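Local coordinates for protein hydroxyethylthiazole kinase (PDB 3HPD) that probably transfers a phosphate from ATP to the hydroxyl group of 4-methyl-5-beta-hydroxyethylthiazole, with magnesium as cofactor, in thiamine diphosphate biosynthesis, at residues K227-A232 / G236-K241; A167-S172 / S216-F221; R12-L17 / V205-P210; E52-A57 / T79-E84. All coordinates share one frame; numbering follows the deposited sequence.

How the contacts relate
From the N terminus, the end of helix 2-14 opens contact 3, which closes only at residues 205-210 after nearly two hundred residues. Contact 4 (52-57 with 79-84) opens and shuts within that span, joining two helices over the parallel part of the sheet; it touches contact 3 where Leu17 packs on Leu56 and Ala57. Contact 2 starts at strand 169-172, before contact 3 has closed, and ends on helix 210-231 after it, so the two cross; contact 2 ties strand 169-172 to that helix, contact 3 the end of helix 2-14 to the loop before it. Contact 1 follows in series on the same helix, a short local closure with helix 235-248, across the chain's centre from contact 4.

Contact 1. Residues K227-A232 / G236-K241; sequences KAYEEA and GSFHVK
Lys241 reaches across to Glu231, its NZ lying 3.0 Å from Glu231 OE2 in a salt bridge whose hydrogen bond is weak. The two side chains cross at about a right angle, and Lys241 CD lies 3.6 Å from Glu231 OE1. That second oxygen is hydrogen-bonded to Trp245 NE1; Trp245 grips OE1 more firmly than the lysine grips OE2, and together they probably restrain the group's rotation. Lys241 CG passes Ala232 CB, and the bend at chi2 (-69°) beyond it turns the rest of the chain to the acid. A methionine in place of Lys241 would probably leave Glu231 OE2 without its cationic mate and the carboxylate leaning on Trp245.

The pair spans a helical hairpin: helix 210-231 ends, and helix 235-248 runs back from a short turn. The axes of 227-231 and 236-241 approach to 8.3 Å at 138°. Two alanines face the second helix, Ala228 on the first helix and Ala232 just after its end. Ala228 CB lies 3.5 Å from Lys241 CB, while Ala232 CB rests on the backbone of the facing helix, 3.5 Å from Phe238 N.

Phe238 supplies the aromatic packing. With CG anti to the backbone N (chi1 171°), its ring is carried alongside helix 210-231, its edge turned to Tyr229 N, in plane, while Ala228 CB approaches CE1 obliquely at 3.7 Å. Leu186, Leu187 and Val190 also touch this ring. On the flank, Ser237 OG is hydrogen-bonded to Asp244 of the second subunit, and Val240 meets Val240 of that same subunit.

Contact 2. Residues A167-S172 / S216-F221; sequences AVDYVS and SALVTF
Leu218 lays its forked end over Asp169 and Val171, two residues that point to the same side of strand 169-172. The CD1 branch does the tightest work: it lies 3.4 Å from Val171 CG2, closer than usual van der Waals contact, where valine and leucine pass alongside, heading opposite ways. A chi1 of -167° puts Val171 CG2 anti to the carbonyl carbon, on the side where Leu218 CD1 lies. The other branch, CD2, leans on the carboxylate of Asp169, 3.8 Å from CG, while CD1 approaches Asp169 CB at 4.0 Å.

The aspartate's polar end is looked after although a methyl covers part of it. OD1 is hydrogen-bonded to Gly166 N, across the turn that leads into the strand. A water 2.7 Å from Asp169 OD2 and 2.9 Å from Leu218 O can link the two, though it has more acceptors in reach than protons. Leu218 thus meets the aspartate with its side chain and can also reach it through water with its carbonyl. This lies beside the predicted ATP site: the side chain of Thr165 is about 3 Å from that of Asp169, and the side chain of Lys118 about 5 Å from that of Leu218.

Strand 169-172 runs antiparallel between strands 161-165 and 177-180. Helix 210-231 covers one face, with Leu218 also on Val180, and Tyr170 turns from the opposite face onto helix 144-157, the layering of helices about a central sheet expected of a ribokinase-clan fold. Helix 193-205 flanks the covering helix, touching Ala217 and Phe221.

Contact 3. Residues R12-L17 / V205-P210; sequences RERRPL and VAVTEP
Pro16 and Ala206 mark the closest approach of the two backbones, their CA atoms 6.5 Å apart. On one side, helix 2-14 ends at Arg14; Arg15 then turns with a positive phi of 46°, and Pro16 continues in an extended conformation into strand 17-21. On the other, the chain leaves helix 193-205 through a short loop, and Glu209 holds the N-cap position of helix 210-231. The contact therefore joins two helix exits.

Two small apolar meetings carry it. Pro16 CB lies 3.7 Å from Ala206 CB, and both side chains also rest against Asp58, whose OD2 is hydrogen-bonded to Leu17 N. Farther out, the aliphatic part of Arg14 runs slantwise past Val207, with Arg14 CD 3.6 Å from Val207 CG1. The arginine chain is extended from CG to NE, which carries its methylenes past that methyl. Val207 has CG1 anti to its carbonyl carbon (chi1 -60°), in position to meet Arg14. Its backbone is also tied to helix 2-14, since Val207 O is hydrogen-bonded to Arg10 NE, and its side chain packs on Val11.

Between the two segments themselves the contact is carbon against carbon. Arg14 takes part through its methylenes, not its charge, so the two segments meet through non-directional van der Waals contact, and the polar tie comes from Val207 O to neighbouring Arg10.

Contact 4. Residues E52-A57 / T79-E84; sequences EMIRLA and TEIANE
The beta-alpha-beta crossovers of the parallel part of the sheet bring these two helices side by side. Helix 50-56 leads into strand 59-63, and helix 69-85 then connects that strand to its parallel neighbour 89-92; Ile54 and Ala82 both rest on Val60 of strand 59-63. Across the contact the CA atoms of Ile54 and Ala82 are 6.4 Å apart.

Ile54 divides its two branches between Ile81 and Ala82. Its longer arm, extended through chi2 (175°), sets CD1 3.8 Å from Ile81 CG2 and at the same distance from Ile81 CB. The shorter branch, CG2, lies over the helix backbone at Ala82, 3.9 Å from its CA and 4.1 Å from its CB, a place where the small alanine lets the methyl come near the main chain. Ala78 and Leu85 touch Ile54 too, as does His19 of strand 17-21. With an alanine in place of Ile54, a gap is likely to open between the helices, leaving Ile81 CG2 without its partner.

At the end of helix 50-56 the carbonyls of Ile54 and Ala57 are both hydrogen-bonded to Lys87 NZ, while Glu52 OE1 is bonded to Lys100 N of the third subunit. Where helix meets helix, however, only aliphatic carbons touch. The interface of these two segments is a buried apolar contact in which side-chain bulk probably sets the spacing of the helices, while polar attachments stand at its borders.

Contact 1. Residues K227-A232 / G236-K241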
loop_
_atom_site.group_PDB
_atom_site.type_symbol
_atom_site.label_atom_id
_atom_site.label_comp_id
_atom_site.label_asym_id
_atom_site.label_seq_id
_atom_site.Cartn_x
_atom_site.Cartn_y
_atom_site.Cartn_z
ATOM N N LYS A 227 -9.029 19.825 9.998
ATOM C CA LYS A 227 -8.097 19.797 11.123
ATOM C C LYS A 227 -6.693 19.410 10.679
ATOM O O LYS A 227 -5.704 19.935 11.188
ATOM C CB LYS A 227 -8.585 18.810 12.189
ATOM C CG LYS A 227 -9.911 19.195 12.838
ATOM C CD LYS A 227 -9.808 20.524 13.571
ATOM C CE LYS A 227 -8.882 20.444 14.774
ATOM N NZ LYS A 227 -8.743 21.770 15.443
ATOM N N ALA A 228 -6.605 18.483 9.732
ATOM C CA ALA A 228 -5.304 18.049 9.245
ATOM C C ALA A 228 -4.611 19.203 8.529
ATOM O O ALA A 228 -3.417 19.432 8.713
ATOM C CB ALA A 228 -5.463 16.857 8.301
ATOM N N TYR A 229 -5.361 19.944 7.723
ATOM C CA TYR A 229 -4.768 21.059 7.000
ATOM C C TYR A 229 -4.249 22.127 7.961
ATOM O O TYR A 229 -3.237 22.774 7.690
ATOM C CB TYR A 229 -5.781 21.680 6.031
ATOM C CG TYR A 229 -5.144 22.671 5.089
ATOM C CD1 TYR A 229 -4.357 22.237 4.023
ATOM C CD2 TYR A 229 -5.275 24.045 5.297
ATOM C CE1 TYR A 229 -3.711 23.145 3.186
ATOM C CE2 TYR A 229 -4.633 24.963 4.465
ATOM C CZ TYR A 229 -3.854 24.504 3.414
ATOM O OH TYR A 229 -3.214 25.401 2.593
ATOM N N GLU A 230 -4.933 22.312 9.085
ATOM C CA GLU A 230 -4.503 23.310 10.061
ATOM C C GLU A 230 -3.083 23.002 10.527
ATOM O O GLU A 230 -2.305 23.911 10.823
ATOM C CB GLU A 230 -5.440 23.321 11.275
ATOM C CG GLU A 230 -6.894 23.611 10.945
ATOM C CD GLU A 230 -7.780 23.658 12.180
ATOM O OE1 GLU A 230 -7.371 23.118 13.227
ATOM O OE2 GLU A 230 -8.892 24.220 12.097
ATOM N N GLU A 231 -2.759 21.713 10.586
ATOM C CA GLU A 231 -1.444 21.256 11.028
ATOM C C GLU A 231 -0.437 20.955 9.919
ATOM O O GLU A 231 0.769 20.971 10.164
ATOM C CB GLU A 231 -1.585 19.995 11.878
ATOM C CG GLU A 231 -2.144 20.201 13.265
ATOM C CD GLU A 231 -1.983 18.957 14.115
ATOM O OE1 GLU A 231 -2.809 18.025 13.994
ATOM O OE2 GLU A 231 -1.009 18.902 14.893
ATOM N N ALA A 232 -0.925 20.669 8.716
ATOM C CA ALA A 232 -0.050 20.322 7.596
ATOM C C ALA A 232 -0.596 20.846 6.271
ATOM O O ALA A 232 -1.657 20.425 5.818
ATOM C CB ALA A 232 0.114 18.805 7.534
ATOM N N GLY A 236 2.033 15.170 1.740
ATOM C CA GLY A 236 2.554 14.081 2.550
ATOM C C GLY A 236 2.180 14.188 4.018
ATOM O O GLY A 236 1.597 13.266 4.596
ATOM N N SER A 237 2.516 15.319 4.629
ATOM C CA SER A 237 2.210 15.549 6.040
ATOM C C SER A 237 0.703 15.633 6.272
ATOM O O SER A 237 0.205 15.217 7.317
ATOM C CB SER A 237 2.881 16.839 6.518
ATOM O OG SER A 237 4.290 16.744 6.388
ATOM N N PHE A 238 -0.015 16.180 5.296
ATOM C CA PHE A 238 -1.468 16.308 5.384
ATOM C C PHE A 238 -2.106 14.918 5.447
ATOM O O PHE A 238 -3.013 14.676 6.245
ATOM C CB PHE A 238 -1.983 17.084 4.166
ATOM C CG PHE A 238 -3.482 17.093 4.018
ATOM C CD1 PHE A 238 -4.285 17.824 4.891
ATOM C CD2 PHE A 238 -4.086 16.400 2.973
ATOM C CE1 PHE A 238 -5.676 17.866 4.720
ATOM C CE2 PHE A 238 -5.471 16.434 2.791
ATOM C CZ PHE A 238 -6.269 17.169 3.667
ATOM N N HIS A 239 -1.621 14.007 4.606
ATOM C CA HIS A 239 -2.135 12.637 4.568
ATOM C C HIS A 239 -2.003 11.986 5.946
ATOM O O HIS A 239 -2.942 11.362 6.444
ATOM C CB HIS A 239 -1.355 11.814 3.531
ATOM C CG HIS A 239 -1.834 10.402 3.385
ATOM N ND1 HIS A 239 -1.130 9.448 2.680
ATOM C CD2 HIS A 239 -2.948 9.779 3.844
ATOM C CE1 HIS A 239 -1.787 8.302 2.714
ATOM N NE2 HIS A 239 -2.894 8.477 3.414
ATOM N N VAL A 240 -0.831 12.138 6.557
ATOM C CA VAL A 240 -0.563 11.568 7.873
ATOM C C VAL A 240 -1.531 12.106 8.932
ATOM O O VAL A 240 -2.047 11.352 9.763
ATOM C CB VAL A 240 0.891 11.876 8.328
ATOM C CG1 VAL A 240 1.091 11.447 9.774
ATOM C CG2 VAL A 240 1.887 11.155 7.428
ATOM N N LYS A 241 -1.776 13.409 8.896
ATOM C CA LYS A 241 -2.665 14.044 9.863
ATOM C C LYS A 241 -4.129 13.632 9.738
ATOM O O LYS A 241 -4.908 13.823 10.673
ATOM C CB LYS A 241 -2.542 15.565 9.763
ATOM C CG LYS A 241 -1.181 16.102 10.184
ATOM C CD LYS A 241 -0.964 15.952 11.689
ATOM C CE LYS A 241 0.367 16.556 12.122
ATOM N NZ LYS A 241 0.497 16.635 13.603
#

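Contact 2. Residues A167-S172 / S216-F221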
loop_
_atom_site.group_PDB
_atom_site.type_symbol
_atom_site.label_atom_id
_atom_site.label_comp_id
_atom_site.label_asym_id
_atom_site.label_seq_id
_atom_site.Cartn_x
_atom_site.Cartn_y
_atom_site.Cartn_z
ATOM N N ALA A 167 -17.291 19.533 -3.542
ATOM C CA ALA A 167 -16.986 20.650 -2.651
ATOM C C ALA A 167 -18.050 20.602 -1.559
ATOM O O ALA A 167 -17.761 20.755 -0.374
ATOM C CB ALA A 167 -17.055 21.969 -3.414
ATOM N N VAL A 168 -19.287 20.385 -1.988
ATOM C CA VAL A 168 -20.417 20.237 -1.082
ATOM C C VAL A 168 -20.918 18.827 -1.377
ATOM O O VAL A 168 -21.132 18.478 -2.539
ATOM C CB VAL A 168 -21.553 21.247 -1.390
ATOM C CG1 VAL A 168 -22.766 20.946 -0.514
ATOM C CG2 VAL A 168 -21.070 22.672 -1.147
ATOM N N ASP A 169 -21.069 18.005 -0.345
ATOM C CA ASP A 169 -21.551 16.642 -0.552
ATOM C C ASP A 169 -23.053 16.600 -0.341
ATOM O O ASP A 169 -23.588 17.338 0.484
ATOM C CB ASP A 169 -20.915 15.665 0.444
ATOM C CG ASP A 169 -19.408 15.737 0.459
ATOM O OD1 ASP A 169 -18.775 15.397 -0.565
ATOM O OD2 ASP A 169 -18.859 16.134 1.505
ATOM N N TYR A 170 -23.728 15.735 -1.091
ATOM C CA TYR A 170 -25.166 15.556 -0.943
ATOM C C TYR A 170 -25.426 14.081 -0.683
ATOM O O TYR A 170 -24.844 13.212 -1.335
ATOM C CB TYR A 170 -25.908 16.015 -2.200
ATOM C CG TYR A 170 -25.983 17.516 -2.293
ATOM C CD1 TYR A 170 -26.866 18.237 -1.490
ATOM C CD2 TYR A 170 -25.115 18.224 -3.119
ATOM C CE1 TYR A 170 -26.878 19.628 -1.507
ATOM C CE2 TYR A 170 -25.116 19.608 -3.141
ATOM C CZ TYR A 170 -25.998 20.305 -2.332
ATOM O OH TYR A 170 -25.985 21.678 -2.333
ATOM N N VAL A 171 -26.288 13.809 0.288
ATOM C CA VAL A 171 -26.637 12.443 0.658
ATOM C C VAL A 171 -28.152 12.367 0.704
ATOM O O VAL A 171 -28.794 13.227 1.307
ATOM C CB VAL A 171 -26.091 12.089 2.056
ATOM C CG1 VAL A 171 -26.178 10.587 2.290
ATOM C CG2 VAL A 171 -24.660 12.578 2.191
ATOM N N SER A 172 -28.721 11.347 0.071
ATOM C CA SER A 172 -30.170 11.195 0.058
ATOM C C SER A 172 -30.602 9.739 0.002
ATOM O O SER A 172 -29.913 8.898 -0.578
ATOM C CB SER A 172 -30.767 11.932 -1.143
ATOM O OG SER A 172 -32.184 11.824 -1.155
ATOM N N SER A 216 -22.878 11.038 8.476
ATOM C CA SER A 216 -21.933 11.098 9.589
ATOM C C SER A 216 -20.501 10.866 9.115
ATOM O O SER A 216 -19.567 11.508 9.594
ATOM C CB SER A 216 -22.287 10.054 10.653
ATOM O OG SER A 216 -23.555 10.320 11.223
ATOM N N ALA A 217 -20.332 9.944 8.174
ATOM C CA ALA A 217 -19.005 9.631 7.650
ATOM C C ALA A 217 -18.410 10.831 6.923
ATOM O O ALA A 217 -17.232 11.146 7.084
ATOM C CB ALA A 217 -19.085 8.439 6.707
ATOM N N LEU A 218 -19.236 11.504 6.128
ATOM C CA LEU A 218 -18.790 12.664 5.367
ATOM C C LEU A 218 -18.434 13.844 6.261
ATOM O O LEU A 218 -17.457 14.546 6.006
ATOM C CB LEU A 218 -19.865 13.065 4.351
ATOM C CG LEU A 218 -19.968 12.109 3.158
ATOM C CD1 LEU A 218 -21.338 12.217 2.509
ATOM C CD2 LEU A 218 -18.859 12.423 2.159
ATOM N N VAL A 219 -19.222 14.061 7.310
ATOM C CA VAL A 219 -18.954 15.158 8.230
ATOM C C VAL A 219 -17.683 14.868 9.023
ATOM O O VAL A 219 -16.798 15.716 9.138
ATOM C CB VAL A 219 -20.133 15.363 9.208
ATOM C CG1 VAL A 219 -19.719 16.277 10.356
ATOM C CG2 VAL A 219 -21.318 15.958 8.455
ATOM N N THR A 220 -17.591 13.659 9.561
ATOM C CA THR A 220 -16.423 13.271 10.340
ATOM C C THR A 220 -15.137 13.372 9.525
ATOM O O THR A 220 -14.147 13.943 9.983
ATOM C CB THR A 220 -16.577 11.832 10.875
ATOM O OG1 THR A 220 -17.688 11.785 11.777
ATOM C CG2 THR A 220 -15.324 11.396 11.612
ATOM N N PHE A 221 -15.148 12.825 8.315
ATOM C CA PHE A 221 -13.952 12.862 7.477
ATOM C C PHE A 221 -13.651 14.278 6.998
ATOM O O PHE A 221 -12.488 14.679 6.903
ATOM C CB PHE A 221 -14.117 11.941 6.266
ATOM C CG PHE A 221 -12.865 11.790 5.451
ATOM C CD1 PHE A 221 -11.810 11.011 5.915
ATOM C CD2 PHE A 221 -12.727 12.451 4.235
ATOM C CE1 PHE A 221 -10.633 10.885 5.177
ATOM C CE2 PHE A 221 -11.553 12.332 3.486
ATOM C CZ PHE A 221 -10.505 11.550 3.960
HETATM O O HOH W 1 -16.948 15.542 3.362
#

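Contact 3. Residues R12-L17 / V205-P210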
loop_
_atom_site.group_PDB
_atom_site.type_symbol
_atom_site.label_atom_id
_atom_site.label_comp_id
_atom_site.label_asym_id
_atom_site.label_seq_id
_atom_site.Cartn_x
_atom_site.Cartn_y
_atom_site.Cartn_z
ATOM N N ARG A 12 -17.305 3.774 18.100
ATOM C CA ARG A 12 -16.214 3.555 19.031
ATOM C C ARG A 12 -16.540 2.604 20.177
ATOM O O ARG A 12 -15.656 1.904 20.676
ATOM C CB ARG A 12 -15.724 4.903 19.551
ATOM C CG ARG A 12 -15.101 5.718 18.433
ATOM C CD ARG A 12 -14.706 7.103 18.862
ATOM N NE ARG A 12 -13.923 7.763 17.820
ATOM C CZ ARG A 12 -13.585 9.046 17.851
ATOM N NH1 ARG A 12 -13.969 9.805 18.870
ATOM N NH2 ARG A 12 -12.858 9.567 16.872
ATOM N N GLU A 13 -17.803 2.565 20.585
ATOM C CA GLU A 13 -18.210 1.669 21.665
ATOM C C GLU A 13 -18.336 0.237 21.151
ATOM O O GLU A 13 -17.904 -0.706 21.810
ATOM C CB GLU A 13 -19.556 2.105 22.252
ATOM C CG GLU A 13 -19.578 3.514 22.803
ATOM C CD GLU A 13 -20.935 3.895 23.365
ATOM O OE1 GLU A 13 -21.956 3.584 22.716
ATOM O OE2 GLU A 13 -20.981 4.515 24.448
ATOM N N ARG A 14 -18.919 0.085 19.965
ATOM C CA ARG A 14 -19.130 -1.232 19.375
ATOM C C ARG A 14 -17.954 -1.808 18.586
ATOM O O ARG A 14 -17.874 -3.025 18.404
ATOM C CB ARG A 14 -20.371 -1.209 18.478
ATOM C CG ARG A 14 -21.674 -0.899 19.207
ATOM C CD ARG A 14 -22.869 -1.152 18.295
ATOM N NE ARG A 14 -24.148 -0.852 18.933
ATOM C CZ ARG A 14 -24.525 0.364 19.311
ATOM N NH1 ARG A 14 -23.715 1.394 19.117
ATOM N NH2 ARG A 14 -25.711 0.553 19.876
ATOM N N ARG A 15 -17.054 -0.946 18.117
ATOM C CA ARG A 15 -15.888 -1.391 17.349
ATOM C C ARG A 15 -16.297 -2.412 16.278
ATOM O O ARG A 15 -15.845 -3.555 16.294
ATOM C CB ARG A 15 -14.854 -2.024 18.287
ATOM C CG ARG A 15 -14.387 -1.139 19.448
ATOM C CD ARG A 15 -13.075 -0.426 19.140
ATOM N NE ARG A 15 -13.254 0.982 18.800
ATOM C CZ ARG A 15 -13.093 1.986 19.652
ATOM N NH1 ARG A 15 -12.745 1.747 20.911
ATOM N NH2 ARG A 15 -13.279 3.230 19.243
ATOM N N PRO A 16 -17.146 -2.008 15.323
ATOM C CA PRO A 16 -17.588 -2.928 14.271
ATOM C C PRO A 16 -16.467 -3.445 13.362
ATOM O O PRO A 16 -15.472 -2.754 13.129
ATOM C CB PRO A 16 -18.611 -2.096 13.501
ATOM C CG PRO A 16 -18.042 -0.711 13.609
ATOM C CD PRO A 16 -17.630 -0.639 15.063
ATOM N N LEU A 17 -16.638 -4.667 12.865
ATOM C CA LEU A 17 -15.672 -5.276 11.955
ATOM C C LEU A 17 -16.184 -4.971 10.550
ATOM O O LEU A 17 -17.293 -5.364 10.192
ATOM C CB LEU A 17 -15.601 -6.794 12.171
ATOM C CG LEU A 17 -14.711 -7.589 11.203
ATOM C CD1 LEU A 17 -13.281 -7.066 11.263
ATOM C CD2 LEU A 17 -14.746 -9.067 11.561
ATOM N N VAL A 205 -22.453 2.545 9.034
ATOM C CA VAL A 205 -23.666 1.835 8.642
ATOM C C VAL A 205 -23.883 0.566 9.469
ATOM O O VAL A 205 -24.981 0.011 9.500
ATOM C CB VAL A 205 -23.658 1.508 7.120
ATOM C CG1 VAL A 205 -22.837 0.264 6.835
ATOM C CG2 VAL A 205 -25.084 1.363 6.622
ATOM N N ALA A 206 -22.837 0.120 10.158
ATOM C CA ALA A 206 -22.947 -1.061 11.002
ATOM C C ALA A 206 -23.680 -0.708 12.299
ATOM O O ALA A 206 -24.219 -1.587 12.971
ATOM C CB ALA A 206 -21.556 -1.610 11.322
ATOM N N VAL A 207 -23.714 0.578 12.642
ATOM C CA VAL A 207 -24.362 1.007 13.878
ATOM C C VAL A 207 -25.529 1.992 13.743
ATOM O O VAL A 207 -26.154 2.349 14.739
ATOM C CB VAL A 207 -23.328 1.616 14.858
ATOM C CG1 VAL A 207 -22.262 0.583 15.199
ATOM C CG2 VAL A 207 -22.692 2.857 14.248
ATOM N N THR A 208 -25.821 2.435 12.524
ATOM C CA THR A 208 -26.925 3.367 12.306
ATOM C C THR A 208 -27.441 3.269 10.873
ATOM O O THR A 208 -26.742 2.775 9.990
ATOM C CB THR A 208 -26.497 4.825 12.626
ATOM O OG1 THR A 208 -27.553 5.727 12.276
ATOM C CG2 THR A 208 -25.238 5.195 11.875
ATOM N N GLU A 209 -28.669 3.724 10.641
ATOM C CA GLU A 209 -29.252 3.645 9.305
ATOM C C GLU A 209 -28.425 4.385 8.253
ATOM O O GLU A 209 -27.770 5.381 8.554
ATOM C CB GLU A 209 -30.696 4.148 9.328
ATOM C CG GLU A 209 -31.645 3.167 10.017
ATOM C CD GLU A 209 -31.642 1.793 9.358
ATOM O OE1 GLU A 209 -32.152 1.670 8.222
ATOM O OE2 GLU A 209 -31.122 0.835 9.971
ATOM N N PRO A 210 -28.443 3.889 7.002
ATOM C CA PRO A 210 -27.730 4.406 5.827
ATOM C C PRO A 210 -27.632 5.916 5.609
ATOM O O PRO A 210 -26.540 6.435 5.375
ATOM C CB PRO A 210 -28.428 3.703 4.669
ATOM C CG PRO A 210 -28.742 2.374 5.252
ATOM C CD PRO A 210 -29.291 2.743 6.618
#

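Contact 4. Residues E52-A57 / T79-E84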
loop_
_atom_site.group_PDB
_atom_site.type_symbol
_atom_site.label_atom_id
_atom_site.label_comp_id
_atom_site.label_asym_id
_atom_site.label_seq_id
_atom_site.Cartn_x
_atom_site.Cartn_y
_atom_site.Cartn_z
ATOM N N GLU A 52 -17.600 -17.175 5.290
ATOM C CA GLU A 52 -17.190 -17.104 6.689
ATOM C C GLU A 52 -16.779 -15.700 7.120
ATOM O O GLU A 52 -17.051 -15.288 8.248
ATOM C CB GLU A 52 -16.045 -18.080 6.954
ATOM C CG GLU A 52 -16.470 -19.535 6.890
ATOM C CD GLU A 52 -15.291 -20.486 6.945
ATOM O OE1 GLU A 52 -14.614 -20.536 7.987
ATOM O OE2 GLU A 52 -15.044 -21.177 5.936
ATOM N N MET A 53 -16.133 -14.964 6.224
ATOM C CA MET A 53 -15.690 -13.615 6.552
ATOM C C MET A 53 -16.866 -12.633 6.635
ATOM O O MET A 53 -16.926 -11.805 7.544
ATOM C CB MET A 53 -14.661 -13.134 5.521
ATOM C CG MET A 53 -13.727 -12.060 6.051
ATOM S SD MET A 53 -12.801 -12.623 7.503
ATOM C CE MET A 53 -11.276 -13.215 6.749
ATOM N N ILE A 54 -17.805 -12.731 5.700
ATOM C CA ILE A 54 -18.963 -11.840 5.702
ATOM C C ILE A 54 -19.872 -12.154 6.893
ATOM O O ILE A 54 -20.566 -11.278 7.410
ATOM C CB ILE A 54 -19.748 -11.953 4.378
ATOM C CG1 ILE A 54 -18.848 -11.507 3.218
ATOM C CG2 ILE A 54 -20.999 -11.071 4.422
ATOM C CD1 ILE A 54 -19.465 -11.677 1.851
ATOM N N ARG A 55 -19.854 -13.410 7.328
ATOM C CA ARG A 55 -20.647 -13.837 8.480
ATOM C C ARG A 55 -20.058 -13.187 9.724
ATOM O O ARG A 55 -20.769 -12.786 10.648
ATOM C CB ARG A 55 -20.569 -15.353 8.643
ATOM C CG ARG A 55 -21.437 -16.158 7.695
ATOM C CD ARG A 55 -21.197 -17.642 7.921
ATOM N NE ARG A 55 -22.189 -18.487 7.260
ATOM C CZ ARG A 55 -22.290 -19.797 7.456
ATOM N NH1 ARG A 55 -21.458 -20.406 8.294
ATOM N NH2 ARG A 55 -23.225 -20.498 6.829
ATOM N N LEU A 56 -18.735 -13.099 9.729
ATOM C CA LEU A 56 -17.982 -12.529 10.835
ATOM C C LEU A 56 -18.131 -11.009 10.895
ATOM O O LEU A 56 -18.205 -10.427 11.979
ATOM C CB LEU A 56 -16.506 -12.901 10.662
ATOM C CG LEU A 56 -15.679 -13.409 11.840
ATOM C CD1 LEU A 56 -16.464 -14.428 12.637
ATOM C CD2 LEU A 56 -14.388 -14.022 11.303
ATOM N N ALA A 57 -18.190 -10.385 9.723
ATOM C CA ALA A 57 -18.290 -8.930 9.599
ATOM C C ALA A 57 -19.629 -8.309 9.969
ATOM O O ALA A 57 -20.654 -8.984 10.029
ATOM C CB ALA A 57 -17.919 -8.516 8.177
ATOM N N THR A 79 -21.722 -9.614 -2.528
ATOM C CA THR A 79 -22.957 -8.843 -2.483
ATOM C C THR A 79 -24.143 -9.772 -2.243
ATOM O O THR A 79 -25.041 -9.458 -1.468
ATOM C CB THR A 79 -23.169 -8.060 -3.798
ATOM O OG1 THR A 79 -22.081 -7.144 -3.985
ATOM C CG2 THR A 79 -24.476 -7.273 -3.753
ATOM N N GLU A 80 -24.141 -10.922 -2.904
ATOM C CA GLU A 80 -25.232 -11.867 -2.735
ATOM C C GLU A 80 -25.231 -12.462 -1.325
ATOM O O GLU A 80 -26.282 -12.612 -0.708
ATOM C CB GLU A 80 -25.133 -12.956 -3.805
ATOM C CG GLU A 80 -25.131 -12.368 -5.214
ATOM C CD GLU A 80 -25.006 -13.407 -6.310
ATOM O OE1 GLU A 80 -24.314 -14.426 -6.095
ATOM O OE2 GLU A 80 -25.585 -13.191 -7.394
ATOM N N ILE A 81 -24.047 -12.783 -0.810
ATOM C CA ILE A 81 -23.918 -13.344 0.535
ATOM C C ILE A 81 -24.343 -12.329 1.596
ATOM O O ILE A 81 -25.122 -12.648 2.500
ATOM C CB ILE A 81 -22.461 -13.778 0.813
ATOM C CG1 ILE A 81 -22.085 -14.944 -0.104
ATOM C CG2 ILE A 81 -22.296 -14.165 2.279
ATOM C CD1 ILE A 81 -20.631 -15.350 -0.013
ATOM N N ALA A 82 -23.833 -11.107 1.483
ATOM C CA ALA A 82 -24.166 -10.055 2.433
ATOM C C ALA A 82 -25.667 -9.776 2.452
ATOM O O ALA A 82 -26.250 -9.603 3.518
ATOM C CB ALA A 82 -23.398 -8.772 2.098
ATOM N N ASN A 83 -26.293 -9.727 1.280
ATOM C CA ASN A 83 -27.728 -9.464 1.233
ATOM C C ASN A 83 -28.538 -10.597 1.859
ATOM O O ASN A 83 -29.546 -10.350 2.515
ATOM C CB ASN A 83 -28.194 -9.207 -0.202
ATOM C CG ASN A 83 -27.903 -7.791 -0.659
ATOM O OD1 ASN A 83 -27.999 -6.848 0.126
ATOM N ND2 ASN A 83 -27.562 -7.631 -1.932
ATOM N N GLU A 84 -28.101 -11.836 1.665
ATOM C CA GLU A 84 -28.811 -12.968 2.251
ATOM C C GLU A 84 -28.752 -12.884 3.776
ATOM O O GLU A 84 -29.729 -13.185 4.460
ATOM C CB GLU A 84 -28.194 -14.296 1.794
ATOM C CG GLU A 84 -28.176 -14.495 0.287
ATOM C CD GLU A 84 -27.705 -15.882 -0.124
ATOM O OE1 GLU A 84 -26.826 -16.445 0.563
ATOM O OE2 GLU A 84 -28.206 -16.403 -1.144
#